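Local coordinates for uncharacterized protein (Bacteroides ovatus CL02T12C04, PDB 6PTM) that probably acts as an exo-carrageenase, a family 42 glycoside hydrolase that trims carrageenan-derived chains from their ends, at residues T699-M704 / G727-T732; I720-N725 / V765-V770; I224-L229 / G287-N292; K390-I395 / V465-E470; N297-T302 / M350-Q355. All coordinates share one frame; numbering follows the deposited sequence.

From the N terminus, contact 3 comes first, pairing strands 225-230 and 288-292 and closing a loop that carries helix 261-278. Contact 5 follows in series, joining two loops that flank helices 310-324 and 327-334. Contact 4 then brings strand 391-394 against strand 466-471 and touches contact 3 through the neighbouring strands 288-292 and 391-394. These three belong to the beta/alpha barrel and its loops, probably the catalytic part as in other GH42 enzymes. Near the C terminus, contacts 1 and 2 cross along the chain, 720-725 lying between the two segments of contact 1. Contact 1 lies within the three-stranded antiparallel sheet, contact 2 within the four-stranded one packed on it, their centres about 17 Å apart.

Contact 1: T699-M704 / G727-T732; sequences TNDRNM and GKSDAT
T699 and T732 join the ends of strands 694-700 and 731-737 as an antiparallel hydrogen-bonded pair: T699 N donates to T732 O at 2.9 Å, and T732 N returns the bond to T699 O at the same length. Their side chains run side by side on one face of the sheet. Toward 701-704 and 727-730 side chains take over the pairing.

The polar part centres on the hydroxyl of S729. Its OG donates to D701 OD1 at 2.7 Å, coming from above the carboxylate plane, and accepts from R702 NH1 at 3.1 Å, lying within the guanidinium plane. Water 1 adds a further link between D701 N and D730 O. Within 699-704, N700 OD1 accepts from R702 N at 2.8 Å in an Asx turn, while N700 ND2 donates to M704 O.

Packing is supplied by the arginine. Its chain bends at CG-CD (chi3 -24°) and carries the guanidinium between G727 and the K728 backbone N on one face and N700 CG on the other, 3.5 Å from the plane. R702 CD also lies 3.6 Å from K728 CG. Outside the two segments, R702 NE is bonded to N442 OD1 and K728 NZ to K441 O. With a leucine in place of R702, S729 OG and N442 OD1 would probably each be left without this donor, and the two loops would lose a clamp.

The chemistry implies a hydroxyl fixed in rotation by one carboxylate and one guanidinium, whose charges probably moderate each other at this surface of the beta domain.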
# COMPACT_ATOMS: atom_id res chain seq x y z
N THR A 699 14.48 23.23 8.62
CA THR A 699 14.89 23.28 10.05
C THR A 699 13.72 22.83 10.92
O THR A 699 12.56 23.15 10.61
CB THR A 699 15.43 24.67 10.41
OG1 THR A 699 14.32 25.55 10.24
CG2 THR A 699 16.60 25.13 9.58
N ASN A 700 14.01 22.13 12.01
CA ASN A 700 13.00 21.70 13.00
C ASN A 700 13.76 21.51 14.32
O ASN A 700 15.01 21.58 14.31
CB ASN A 700 12.24 20.47 12.45
CG ASN A 700 13.17 19.31 12.19
OD1 ASN A 700 14.01 19.03 13.04
ND2 ASN A 700 13.11 18.68 11.02
N ASP A 701 13.05 21.23 15.41
CA ASP A 701 13.66 21.05 16.75
C ASP A 701 14.26 19.64 16.89
O ASP A 701 14.66 19.32 17.99
CB ASP A 701 12.65 21.36 17.86
CG ASP A 701 11.42 20.47 17.89
OD1 ASP A 701 11.40 19.45 17.15
OD2 ASP A 701 10.46 20.79 18.66
N ARG A 702 14.33 18.85 15.81
CA ARG A 702 14.89 17.48 15.87
C ARG A 702 16.27 17.43 15.20
O ARG A 702 16.74 18.46 14.72
CB ARG A 702 13.91 16.46 15.28
CG ARG A 702 12.51 16.57 15.87
CD ARG A 702 11.39 15.84 15.16
NE ARG A 702 11.64 15.59 13.76
CZ ARG A 702 11.10 16.24 12.74
NH1 ARG A 702 10.27 17.24 12.95
NH2 ARG A 702 11.42 15.88 11.52
N ASN A 703 16.89 16.24 15.18
CA ASN A 703 18.23 16.07 14.57
C ASN A 703 18.04 15.73 13.08
O ASN A 703 19.07 15.55 12.44
N MET A 704 16.80 15.61 12.55
CA MET A 704 16.55 14.96 11.24
C MET A 704 15.42 15.61 10.43
O MET A 704 14.40 16.07 10.95
CB MET A 704 16.17 13.48 11.44
CG MET A 704 17.25 12.60 12.04
SD MET A 704 16.49 11.01 12.46
CE MET A 704 16.78 10.09 10.94
N GLY A 727 7.43 14.44 9.55
CA GLY A 727 8.05 14.66 10.87
C GLY A 727 7.02 14.89 11.98
O GLY A 727 5.90 15.36 11.73
N LYS A 728 7.43 14.66 13.22
CA LYS A 728 6.49 14.71 14.36
C LYS A 728 6.42 16.12 14.95
O LYS A 728 5.72 16.28 15.95
CB LYS A 728 6.96 13.78 15.47
CG LYS A 728 8.27 14.24 16.08
CD LYS A 728 8.96 13.16 16.86
CE LYS A 728 8.50 13.09 18.29
NZ LYS A 728 9.68 12.77 19.13
N SER A 729 7.16 17.09 14.43
CA SER A 729 7.04 18.49 14.94
C SER A 729 7.09 19.45 13.76
O SER A 729 7.40 19.00 12.68
CB SER A 729 8.09 18.80 16.02
OG SER A 729 9.40 18.79 15.48
N ASP A 730 6.76 20.71 14.00
CA ASP A 730 6.80 21.79 12.98
C ASP A 730 8.18 21.83 12.31
O ASP A 730 9.24 21.73 12.98
CB ASP A 730 6.43 23.15 13.59
CG ASP A 730 5.01 23.25 14.10
OD1 ASP A 730 4.23 22.28 13.95
OD2 ASP A 730 4.69 24.28 14.64
N ALA A 731 8.15 22.01 11.01
CA ALA A 731 9.34 22.20 10.18
C ALA A 731 9.19 23.53 9.46
O ALA A 731 8.07 23.86 9.04
CB ALA A 731 9.47 21.02 9.23
N THR A 732 10.27 24.27 9.33
CA THR A 732 10.37 25.45 8.45
C THR A 732 11.12 25.05 7.18
O THR A 732 12.26 24.58 7.29
CB THR A 732 11.10 26.61 9.14
OG1 THR A 732 10.25 26.99 10.22
CG2 THR A 732 11.37 27.75 8.19
O HOH W 1 10.29 21.62 15.23

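Contact 2: I720-N725 / V765-V770; sequences IVNIVN and VQLLEV
The carboxamide of N722 approaches L767 by its oxygen, OD1 lying 4.0 Å from L767 CD1; that same oxygen accepts from W494 NE1, which probably fixes the turn of the amide. Neither segment carries an aromatic side chain, and the side-chain packing between them is mainly aliphatic.

On the N722 face, I720 carries most of the packing. With CG2 anti to the backbone N (chi1 -50°, measured to CG1), this methyl reaches across to L767 CD1 at 3.7 Å, while CD1 meets E769 CB at 4.1 Å. With an alanine here, L767 CD1 would probably lose its methyl neighbour and a gap would open beside the aliphatic part of E769. On the opposite face, V721 CG2 touches V770 CG2 at 3.7 Å.

Along the antiparallel backbones, V721 and L768 exchange two hydrogen bonds, V721 N to L768 O being 2.7 Å, and I723 and Q766 exchange two more, Q766 N to I723 O being 2.8 Å.

Strand 718-725 is flanked by strand 707-715 on its other edge. Helix 486-498 lies against the N722 and L767 face through W494, whereas strands 694-700 and 757-760 pack on V721, I723, Q766 and L768.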
# COMPACT_ATOMS: atom_id res chain seq x y z
N ILE A 720 6.22 22.96 -10.00
CA ILE A 720 5.20 22.52 -9.00
C ILE A 720 5.97 21.80 -7.90
O ILE A 720 6.72 20.87 -8.21
CB ILE A 720 4.08 21.65 -9.59
CG1 ILE A 720 3.46 22.27 -10.85
CG2 ILE A 720 3.06 21.36 -8.52
CD1 ILE A 720 2.88 23.65 -10.67
N VAL A 721 5.88 22.31 -6.69
CA VAL A 721 6.63 21.75 -5.54
C VAL A 721 5.64 21.04 -4.63
O VAL A 721 4.64 21.66 -4.26
CB VAL A 721 7.38 22.84 -4.77
CG1 VAL A 721 8.11 22.28 -3.56
CG2 VAL A 721 8.33 23.61 -5.69
N ASN A 722 5.90 19.78 -4.30
CA ASN A 722 5.06 18.98 -3.40
C ASN A 722 5.85 18.78 -2.10
O ASN A 722 7.01 18.34 -2.18
CB ASN A 722 4.72 17.64 -4.05
CG ASN A 722 3.90 16.78 -3.12
OD1 ASN A 722 2.72 17.04 -2.94
ND2 ASN A 722 4.54 15.83 -2.46
N ILE A 723 5.26 19.10 -0.95
CA ILE A 723 5.95 18.90 0.36
C ILE A 723 4.95 18.26 1.29
O ILE A 723 3.82 18.80 1.38
CB ILE A 723 6.48 20.20 0.97
CG1 ILE A 723 7.22 21.07 -0.04
CG2 ILE A 723 7.35 19.87 2.16
CD1 ILE A 723 7.62 22.43 0.54
N VAL A 724 5.34 17.16 1.94
CA VAL A 724 4.55 16.59 3.06
C VAL A 724 5.47 16.50 4.28
O VAL A 724 6.53 15.91 4.17
CB VAL A 724 3.99 15.21 2.70
CG1 VAL A 724 3.08 14.69 3.79
CG2 VAL A 724 3.30 15.24 1.35
N ASN A 725 5.04 17.06 5.40
CA ASN A 725 5.79 16.94 6.67
C ASN A 725 5.41 15.60 7.32
O ASN A 725 4.31 15.51 7.90
CB ASN A 725 5.56 18.13 7.59
CG ASN A 725 6.45 18.08 8.80
OD1 ASN A 725 7.38 17.27 8.87
ND2 ASN A 725 6.21 18.97 9.75
N VAL A 765 0.48 19.35 4.06
CA VAL A 765 0.75 19.16 2.61
C VAL A 765 0.87 20.55 2.03
O VAL A 765 -0.08 21.35 2.20
CB VAL A 765 -0.37 18.38 1.92
CG1 VAL A 765 -0.14 18.27 0.43
CG2 VAL A 765 -0.51 17.01 2.54
N GLN A 766 1.95 20.82 1.33
CA GLN A 766 2.05 22.04 0.51
C GLN A 766 2.13 21.65 -0.97
O GLN A 766 2.87 20.69 -1.31
CB GLN A 766 3.25 22.87 0.93
CG GLN A 766 3.05 23.54 2.27
CD GLN A 766 2.09 24.70 2.22
OE1 GLN A 766 1.96 25.38 1.23
NE2 GLN A 766 1.48 24.97 3.36
N LEU A 767 1.35 22.32 -1.81
CA LEU A 767 1.48 22.15 -3.28
C LEU A 767 1.54 23.56 -3.87
O LEU A 767 0.55 24.28 -3.83
CB LEU A 767 0.32 21.34 -3.84
CG LEU A 767 0.43 20.96 -5.31
CD1 LEU A 767 1.49 19.90 -5.53
CD2 LEU A 767 -0.92 20.49 -5.83
N LEU A 768 2.72 23.91 -4.35
CA LEU A 768 3.11 25.28 -4.68
C LEU A 768 3.53 25.35 -6.14
O LEU A 768 4.21 24.43 -6.67
CB LEU A 768 4.30 25.65 -3.80
CG LEU A 768 4.09 25.55 -2.30
CD1 LEU A 768 5.43 25.74 -1.58
CD2 LEU A 768 3.08 26.57 -1.81
N GLU A 769 3.13 26.46 -6.76
CA GLU A 769 3.64 26.90 -8.06
C GLU A 769 4.73 27.95 -7.80
O GLU A 769 4.42 29.00 -7.20
CB GLU A 769 2.48 27.39 -8.94
CG GLU A 769 3.00 27.78 -10.31
CD GLU A 769 1.90 28.17 -11.27
OE1 GLU A 769 2.05 29.19 -11.88
OE2 GLU A 769 0.91 27.44 -11.39
N VAL A 770 5.95 27.65 -8.23
CA VAL A 770 7.16 28.48 -8.05
C VAL A 770 7.60 28.97 -9.44
O VAL A 770 7.81 28.11 -10.32
CB VAL A 770 8.25 27.69 -7.29
CG1 VAL A 770 9.52 28.51 -7.08
CG2 VAL A 770 7.73 27.22 -5.94

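Contact 3: I224-L229 / G287-N292; sequences IGFVFL and GYMLCN
M289 and F228 meet because each has CG anti to its own backbone N, with chi1 -155° in the methionine and -171° in the phenylalanine. The methionine then folds back at its next two bonds and sets CE over the centre of the F228 ring, 3.6 Å from the centroid and 13° off the ring normal, a CH-pi contact. Sulfur SD stays above the same face at a longer distance, so the methyl does the touching in this Met-aromatic pair.

F226 meets the base of the same side chain: its ring edge lies against M289 CB, with CD2 at 3.6 Å, and the two side chains run alongside each other. At the far end, N292 OD1 lies at the edge of the F228 ring, 3.8 Å from CZ, and its hydrogen bond goes to K394 NZ. On the opposite face of the sheet, V227 CB packs against Y288 CD2 at 3.7 Å.

The backbones pair in parallel through three bonds. V227 N donates to G287 O, M289 N to V227 O at 2.7 Å, and L229 N to M289 O at 3.0 Å. Further along, water 2 bridges L229 O and N292 N. A bound ethanediol, probably from the crystallisation liquor, lies about 3 Å from the F228 side chain.

F226, F228 and M289 face inward, toward F467, H392 and K394, while V227 and Y288 face outward onto helix 261-278, with Y288 and L290 also touching helix 358-385. Strands 192-197 and 391-394 continue the sheet on either side, and helix 261-278 makes the beta-alpha-beta crossover between the two paired strands.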
# COMPACT_ATOMS: atom_id res chain seq x y z
N ILE A 224 -17.33 0.26 -11.34
CA ILE A 224 -16.00 -0.39 -11.34
C ILE A 224 -15.87 -1.11 -10.01
O ILE A 224 -16.33 -0.58 -8.98
CB ILE A 224 -14.85 0.59 -11.63
CG1 ILE A 224 -13.60 -0.20 -11.99
CG2 ILE A 224 -14.66 1.56 -10.46
CD1 ILE A 224 -12.46 0.61 -12.60
N GLY A 225 -15.37 -2.33 -10.05
CA GLY A 225 -15.40 -3.23 -8.89
C GLY A 225 -14.32 -4.28 -8.98
O GLY A 225 -13.57 -4.35 -9.99
N PHE A 226 -14.22 -5.07 -7.93
CA PHE A 226 -13.28 -6.21 -7.92
C PHE A 226 -13.96 -7.46 -7.36
O PHE A 226 -15.00 -7.41 -6.65
CB PHE A 226 -12.00 -5.81 -7.19
CG PHE A 226 -12.06 -5.86 -5.69
CD1 PHE A 226 -12.64 -4.82 -4.98
CD2 PHE A 226 -11.48 -6.89 -4.99
CE1 PHE A 226 -12.67 -4.83 -3.60
CE2 PHE A 226 -11.48 -6.88 -3.60
CZ PHE A 226 -12.07 -5.84 -2.91
N VAL A 227 -13.40 -8.60 -7.74
CA VAL A 227 -13.85 -9.95 -7.28
C VAL A 227 -12.93 -10.39 -6.14
O VAL A 227 -11.70 -10.33 -6.27
CB VAL A 227 -13.85 -10.96 -8.43
CG1 VAL A 227 -14.34 -12.32 -7.98
CG2 VAL A 227 -14.68 -10.45 -9.60
N PHE A 228 -13.53 -10.79 -5.03
CA PHE A 228 -12.82 -11.18 -3.79
C PHE A 228 -12.84 -12.71 -3.71
O PHE A 228 -13.94 -13.26 -3.52
CB PHE A 228 -13.51 -10.53 -2.60
CG PHE A 228 -12.80 -10.65 -1.28
CD1 PHE A 228 -12.72 -11.86 -0.61
CD2 PHE A 228 -12.27 -9.53 -0.67
CE1 PHE A 228 -12.06 -11.94 0.61
CE2 PHE A 228 -11.67 -9.61 0.58
CZ PHE A 228 -11.58 -10.81 1.22
N LEU A 229 -11.68 -13.37 -3.82
CA LEU A 229 -11.59 -14.83 -3.60
C LEU A 229 -11.25 -15.09 -2.14
O LEU A 229 -10.14 -14.69 -1.70
CB LEU A 229 -10.53 -15.45 -4.50
CG LEU A 229 -10.99 -15.79 -5.91
CD1 LEU A 229 -11.16 -14.51 -6.70
CD2 LEU A 229 -10.00 -16.75 -6.59
N GLY A 287 -10.30 -5.68 -10.96
CA GLY A 287 -9.56 -6.94 -11.01
C GLY A 287 -10.11 -7.98 -10.05
O GLY A 287 -11.23 -7.80 -9.46
N TYR A 288 -9.37 -9.09 -10.01
CA TYR A 288 -9.63 -10.29 -9.20
C TYR A 288 -8.58 -10.35 -8.09
O TYR A 288 -7.35 -10.48 -8.34
CB TYR A 288 -9.59 -11.54 -10.08
CG TYR A 288 -10.63 -11.61 -11.16
CD1 TYR A 288 -10.47 -10.88 -12.34
CD2 TYR A 288 -11.71 -12.46 -11.06
CE1 TYR A 288 -11.40 -10.95 -13.36
CE2 TYR A 288 -12.66 -12.55 -12.08
CZ TYR A 288 -12.50 -11.80 -13.23
OH TYR A 288 -13.37 -11.88 -14.27
N MET A 289 -9.07 -10.26 -6.86
CA MET A 289 -8.22 -10.21 -5.64
C MET A 289 -8.02 -11.65 -5.16
O MET A 289 -9.01 -12.27 -4.73
CB MET A 289 -8.93 -9.36 -4.60
CG MET A 289 -8.01 -8.72 -3.59
SD MET A 289 -7.45 -9.89 -2.38
CE MET A 289 -8.96 -10.53 -1.65
N LEU A 290 -6.81 -12.20 -5.30
CA LEU A 290 -6.63 -13.67 -5.28
C LEU A 290 -6.56 -14.19 -3.83
O LEU A 290 -6.86 -15.36 -3.65
CB LEU A 290 -5.40 -14.11 -6.07
CG LEU A 290 -5.41 -13.75 -7.55
CD1 LEU A 290 -4.12 -14.20 -8.22
CD2 LEU A 290 -6.62 -14.33 -8.25
N CYS A 291 -6.20 -13.35 -2.85
CA CYS A 291 -6.23 -13.75 -1.43
C CYS A 291 -6.08 -12.50 -0.54
O CYS A 291 -5.25 -11.62 -0.85
CB CYS A 291 -5.10 -14.73 -1.11
SG CYS A 291 -5.28 -15.55 0.50
N ASN A 292 -6.83 -12.52 0.56
CA ASN A 292 -6.74 -11.61 1.73
C ASN A 292 -5.51 -11.94 2.61
O ASN A 292 -5.54 -12.99 3.27
CB ASN A 292 -8.02 -11.79 2.55
CG ASN A 292 -8.14 -10.81 3.69
OD1 ASN A 292 -8.81 -9.76 3.59
ND2 ASN A 292 -7.50 -11.15 4.77
O HOH W 2 -9.04 -14.43 0.78

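Contact 4: K390-I395 / V465-E470; sequences KTHIKI and VMFNTE
H392 and F467 face each other across 8.3 Å between CA atoms, and K394 and T469 across 6.3 Å, with no backbone hydrogen bond between the segments: the two strands meet through side chains. Both backbones change direction toward their C-terminal ends. K394 is the centre of an inverse gamma turn, closed by a weak I395 N to I393 O bond, and the chain turns a corner at T469 and E470, where N468 OD1 accepts from E470 N in an Asx turn.

H392 brings CE1 to F467 CD2 at 3.7 Å, the ring planes lying oblique, 55° apart. T469 CG2 also touches H392 CE1 at 3.7 Å and sits over the centre of the F467 ring, so the methyl and the two rings meet in a three-way cluster. Water 3 joins H392 ND1 to T469 OG1, in the plane of the imidazole, while H392 NE2 donates to L286 O.

K394 bends at CG-CD (chi3 -64°) and passes T469 OG1, 3.4 Å from CG, before NZ reaches E470 OE1 at 2.8 Å, a salt bridge made on the anti lone pair of that oxygen. NZ also bonds to N292 OD1 and to water 4.

E470 OE2 is bonded to H472 NE2, so the carboxylate is gripped at both oxygens and its rotation is probably fixed. Such a gathering of polar groups at the barrel's strand ends is consistent with the location of the active site in GH42 enzymes.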
# COMPACT_ATOMS: atom_id res chain seq x y z
N LYS A 390 -7.59 -8.78 -14.79
CA LYS A 390 -6.44 -8.22 -14.07
C LYS A 390 -6.49 -8.80 -12.66
O LYS A 390 -7.57 -8.81 -12.06
CB LYS A 390 -6.48 -6.70 -14.15
CG LYS A 390 -6.51 -6.10 -15.55
CD LYS A 390 -5.83 -4.74 -15.48
CE LYS A 390 -6.19 -3.68 -16.50
NZ LYS A 390 -7.08 -4.12 -17.57
N THR A 391 -5.37 -9.32 -12.17
CA THR A 391 -5.29 -9.92 -10.84
C THR A 391 -4.41 -9.06 -9.95
O THR A 391 -3.48 -8.38 -10.44
CB THR A 391 -4.83 -11.38 -10.89
OG1 THR A 391 -3.46 -11.43 -11.31
CG2 THR A 391 -5.71 -12.20 -11.80
N HIS A 392 -4.67 -9.20 -8.66
CA HIS A 392 -3.83 -8.67 -7.58
C HIS A 392 -4.07 -9.48 -6.33
O HIS A 392 -5.01 -10.29 -6.28
CB HIS A 392 -4.10 -7.16 -7.38
CG HIS A 392 -5.54 -6.83 -7.25
ND1 HIS A 392 -6.14 -6.61 -6.02
CD2 HIS A 392 -6.49 -6.63 -8.19
CE1 HIS A 392 -7.41 -6.31 -6.21
NE2 HIS A 392 -7.65 -6.31 -7.55
N ILE A 393 -3.27 -9.18 -5.33
CA ILE A 393 -3.24 -9.89 -4.03
C ILE A 393 -3.23 -8.84 -2.92
O ILE A 393 -2.46 -7.84 -3.04
CB ILE A 393 -2.02 -10.83 -4.02
CG1 ILE A 393 -2.00 -11.76 -5.23
CG2 ILE A 393 -1.92 -11.61 -2.72
CD1 ILE A 393 -0.60 -12.35 -5.51
N LYS A 394 -4.02 -9.05 -1.86
CA LYS A 394 -4.02 -8.10 -0.71
C LYS A 394 -2.80 -8.41 0.16
O LYS A 394 -2.92 -9.01 1.25
CB LYS A 394 -5.34 -8.16 0.04
CG LYS A 394 -5.40 -7.18 1.21
CD LYS A 394 -6.56 -7.39 2.11
CE LYS A 394 -7.89 -7.15 1.41
NZ LYS A 394 -9.04 -7.24 2.36
N ILE A 395 -1.63 -8.05 -0.35
CA ILE A 395 -0.33 -8.35 0.31
C ILE A 395 -0.12 -7.35 1.45
O ILE A 395 -0.31 -6.15 1.22
CB ILE A 395 0.83 -8.27 -0.69
CG1 ILE A 395 0.72 -9.35 -1.77
CG2 ILE A 395 2.15 -8.33 0.05
CD1 ILE A 395 1.58 -9.05 -2.96
N VAL A 465 -1.83 0.41 -12.17
CA VAL A 465 -2.72 0.92 -11.11
C VAL A 465 -2.31 0.24 -9.80
O VAL A 465 -2.02 -0.96 -9.78
CB VAL A 465 -4.17 0.69 -11.53
CG1 VAL A 465 -5.18 0.69 -10.38
CG2 VAL A 465 -4.54 1.71 -12.58
N MET A 466 -2.35 0.99 -8.72
CA MET A 466 -2.16 0.44 -7.37
C MET A 466 -3.48 0.53 -6.60
O MET A 466 -4.04 1.63 -6.43
CB MET A 466 -1.04 1.16 -6.63
CG MET A 466 -0.81 0.54 -5.26
SD MET A 466 0.26 1.58 -4.21
CE MET A 466 1.82 1.35 -5.07
N PHE A 467 -3.92 -0.61 -6.07
CA PHE A 467 -5.23 -0.76 -5.39
C PHE A 467 -5.01 -1.28 -3.98
O PHE A 467 -4.64 -2.44 -3.84
CB PHE A 467 -6.14 -1.68 -6.20
CG PHE A 467 -7.57 -1.74 -5.72
CD1 PHE A 467 -8.08 -0.84 -4.80
CD2 PHE A 467 -8.42 -2.72 -6.21
CE1 PHE A 467 -9.41 -0.92 -4.39
CE2 PHE A 467 -9.74 -2.77 -5.83
CZ PHE A 467 -10.23 -1.90 -4.89
N ASN A 468 -5.13 -0.40 -2.99
CA ASN A 468 -5.12 -0.77 -1.56
C ASN A 468 -6.53 -1.23 -1.18
O ASN A 468 -7.41 -0.38 -1.09
CB ASN A 468 -4.62 0.38 -0.68
CG ASN A 468 -4.42 -0.06 0.75
OD1 ASN A 468 -5.12 -0.96 1.24
ND2 ASN A 468 -3.50 0.62 1.44
N THR A 469 -6.73 -2.54 -1.06
CA THR A 469 -8.05 -3.21 -0.98
C THR A 469 -8.51 -3.29 0.48
O THR A 469 -9.64 -3.71 0.71
CB THR A 469 -8.01 -4.60 -1.62
OG1 THR A 469 -6.82 -5.30 -1.21
CG2 THR A 469 -8.08 -4.47 -3.12
N GLU A 470 -7.66 -2.89 1.41
CA GLU A 470 -8.09 -2.74 2.82
C GLU A 470 -7.20 -1.70 3.47
O GLU A 470 -6.25 -2.09 4.18
CB GLU A 470 -8.03 -4.09 3.52
CG GLU A 470 -8.69 -4.08 4.89
CD GLU A 470 -8.53 -5.38 5.65
OE1 GLU A 470 -8.64 -6.45 5.00
OE2 GLU A 470 -8.20 -5.32 6.85
O HOH W 3 -5.41 -5.99 -3.49
O HOH W 4 -10.79 -6.31 0.35

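Contact 5: N297-T302 / M350-Q355; sequences NCIEKT and MQASMQ
I299 and M350 carry the close part of the contact. A single bridge joins their backbones: M350 N donates to C298 O at 2.9 Å, and E300 N donates to M350 O, also at 2.9 Å, with an N-H...O angle of 165°. I299 CA adds a CA-H...O contact to M350 O, and I299 CG2 packs 3.7 Å from A352 N and near A352 CB. C298 and M350, both buried, lie against helix 358-385 through M364 and F363.

The chain then reverses in a type II beta turn from I299 to T302. I299 O accepts from both T302 N and T302 OG1, the latter at 2.7 Å, from the same face of its carbonyl plane, which pins the turn. On the other segment a 3-10 turn runs from A352 to M354. Both segments lie in the long loops around helices 310-324 and 327-334, inserted between strand 288-292 and helix 358-385 of the beta/alpha barrel.

The outer side is looser. E300 has CG anti to the backbone N (chi1 -169°) and stretches alongside Q351, which curls back at chi2 (-61°) so that NE2 meets OE2 nearly along the C-O axis; the bond is short, and its length of 2.5 Å is doubtful. The carboxylate and amide planes are not coplanar. Water 5 is held by E300 O and A352 N, with a weak bond to Q351 OE1.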
# COMPACT_ATOMS: atom_id res chain seq x y z
N ASN A 297 3.72 -18.60 7.07
CA ASN A 297 4.81 -18.51 8.07
C ASN A 297 5.12 -19.93 8.56
O ASN A 297 4.19 -20.72 8.77
CB ASN A 297 4.47 -17.63 9.27
CG ASN A 297 4.19 -16.19 8.90
OD1 ASN A 297 4.65 -15.71 7.86
ND2 ASN A 297 3.50 -15.46 9.78
N CYS A 298 6.40 -20.21 8.74
CA CYS A 298 6.92 -21.59 8.90
C CYS A 298 8.09 -21.59 9.89
O CYS A 298 8.94 -22.47 9.78
CB CYS A 298 7.29 -22.13 7.52
SG CYS A 298 8.64 -21.24 6.71
N ILE A 299 8.16 -20.63 10.81
CA ILE A 299 9.14 -20.65 11.94
C ILE A 299 8.38 -21.07 13.21
O ILE A 299 7.36 -20.46 13.60
CB ILE A 299 9.89 -19.32 12.09
CG1 ILE A 299 10.73 -19.06 10.84
CG2 ILE A 299 10.73 -19.31 13.36
CD1 ILE A 299 11.38 -17.70 10.78
N GLU A 300 8.81 -22.17 13.82
CA GLU A 300 8.00 -22.72 14.92
C GLU A 300 7.88 -21.67 16.05
O GLU A 300 8.85 -20.96 16.28
CB GLU A 300 8.63 -24.00 15.42
CG GLU A 300 7.69 -24.73 16.36
CD GLU A 300 8.10 -26.17 16.53
OE1 GLU A 300 7.23 -26.94 16.99
OE2 GLU A 300 9.28 -26.51 16.17
N LYS A 301 6.72 -21.62 16.72
CA LYS A 301 6.48 -20.75 17.91
C LYS A 301 6.30 -19.29 17.49
O LYS A 301 6.46 -18.42 18.35
CB LYS A 301 7.67 -20.71 18.88
CG LYS A 301 8.25 -22.05 19.33
CD LYS A 301 7.23 -22.96 19.96
CE LYS A 301 7.84 -24.28 20.35
NZ LYS A 301 6.82 -25.17 20.96
N THR A 302 6.09 -18.99 16.20
CA THR A 302 5.85 -17.61 15.74
C THR A 302 4.40 -17.53 15.29
O THR A 302 3.80 -18.57 14.92
CB THR A 302 6.84 -17.16 14.66
OG1 THR A 302 6.53 -17.93 13.50
CG2 THR A 302 8.29 -17.28 15.10
N MET A 350 10.78 -24.68 10.20
CA MET A 350 12.12 -24.21 10.49
C MET A 350 12.17 -23.71 11.95
O MET A 350 11.11 -23.35 12.55
CB MET A 350 12.54 -23.08 9.55
CG MET A 350 12.72 -23.52 8.11
SD MET A 350 14.11 -24.61 7.91
CE MET A 350 13.24 -26.17 7.92
N GLN A 351 13.38 -23.66 12.47
CA GLN A 351 13.71 -23.02 13.77
C GLN A 351 14.40 -21.68 13.48
O GLN A 351 15.23 -21.63 12.54
CB GLN A 351 14.56 -23.98 14.63
CG GLN A 351 13.90 -25.34 14.89
CD GLN A 351 12.60 -25.26 15.65
OE1 GLN A 351 12.46 -24.47 16.59
NE2 GLN A 351 11.62 -26.08 15.26
N ALA A 352 14.10 -20.65 14.25
CA ALA A 352 14.76 -19.34 14.13
C ALA A 352 16.28 -19.49 14.23
O ALA A 352 16.96 -18.83 13.49
CB ALA A 352 14.24 -18.39 15.19
N SER A 353 16.79 -20.38 15.08
CA SER A 353 18.25 -20.66 15.26
C SER A 353 18.93 -21.13 13.97
O SER A 353 20.17 -21.04 13.91
CB SER A 353 18.48 -21.72 16.30
OG SER A 353 17.83 -22.93 15.91
N MET A 354 18.19 -21.64 12.99
CA MET A 354 18.75 -22.17 11.72
C MET A 354 18.95 -21.02 10.72
O MET A 354 19.59 -21.24 9.63
CB MET A 354 17.82 -23.21 11.10
CG MET A 354 17.59 -24.46 11.91
SD MET A 354 16.10 -25.36 11.24
CE MET A 354 16.23 -26.95 12.07
N GLN A 355 18.47 -19.82 11.00
CA GLN A 355 18.63 -18.74 10.00
C GLN A 355 20.13 -18.62 9.68
O GLN A 355 20.94 -18.60 10.62
CB GLN A 355 18.03 -17.42 10.44
CG GLN A 355 18.20 -16.33 9.41
CD GLN A 355 17.42 -15.10 9.80
OE1 GLN A 355 17.41 -14.71 10.96
NE2 GLN A 355 16.81 -14.46 8.82
O HOH W 5 12.09 -21.11 16.17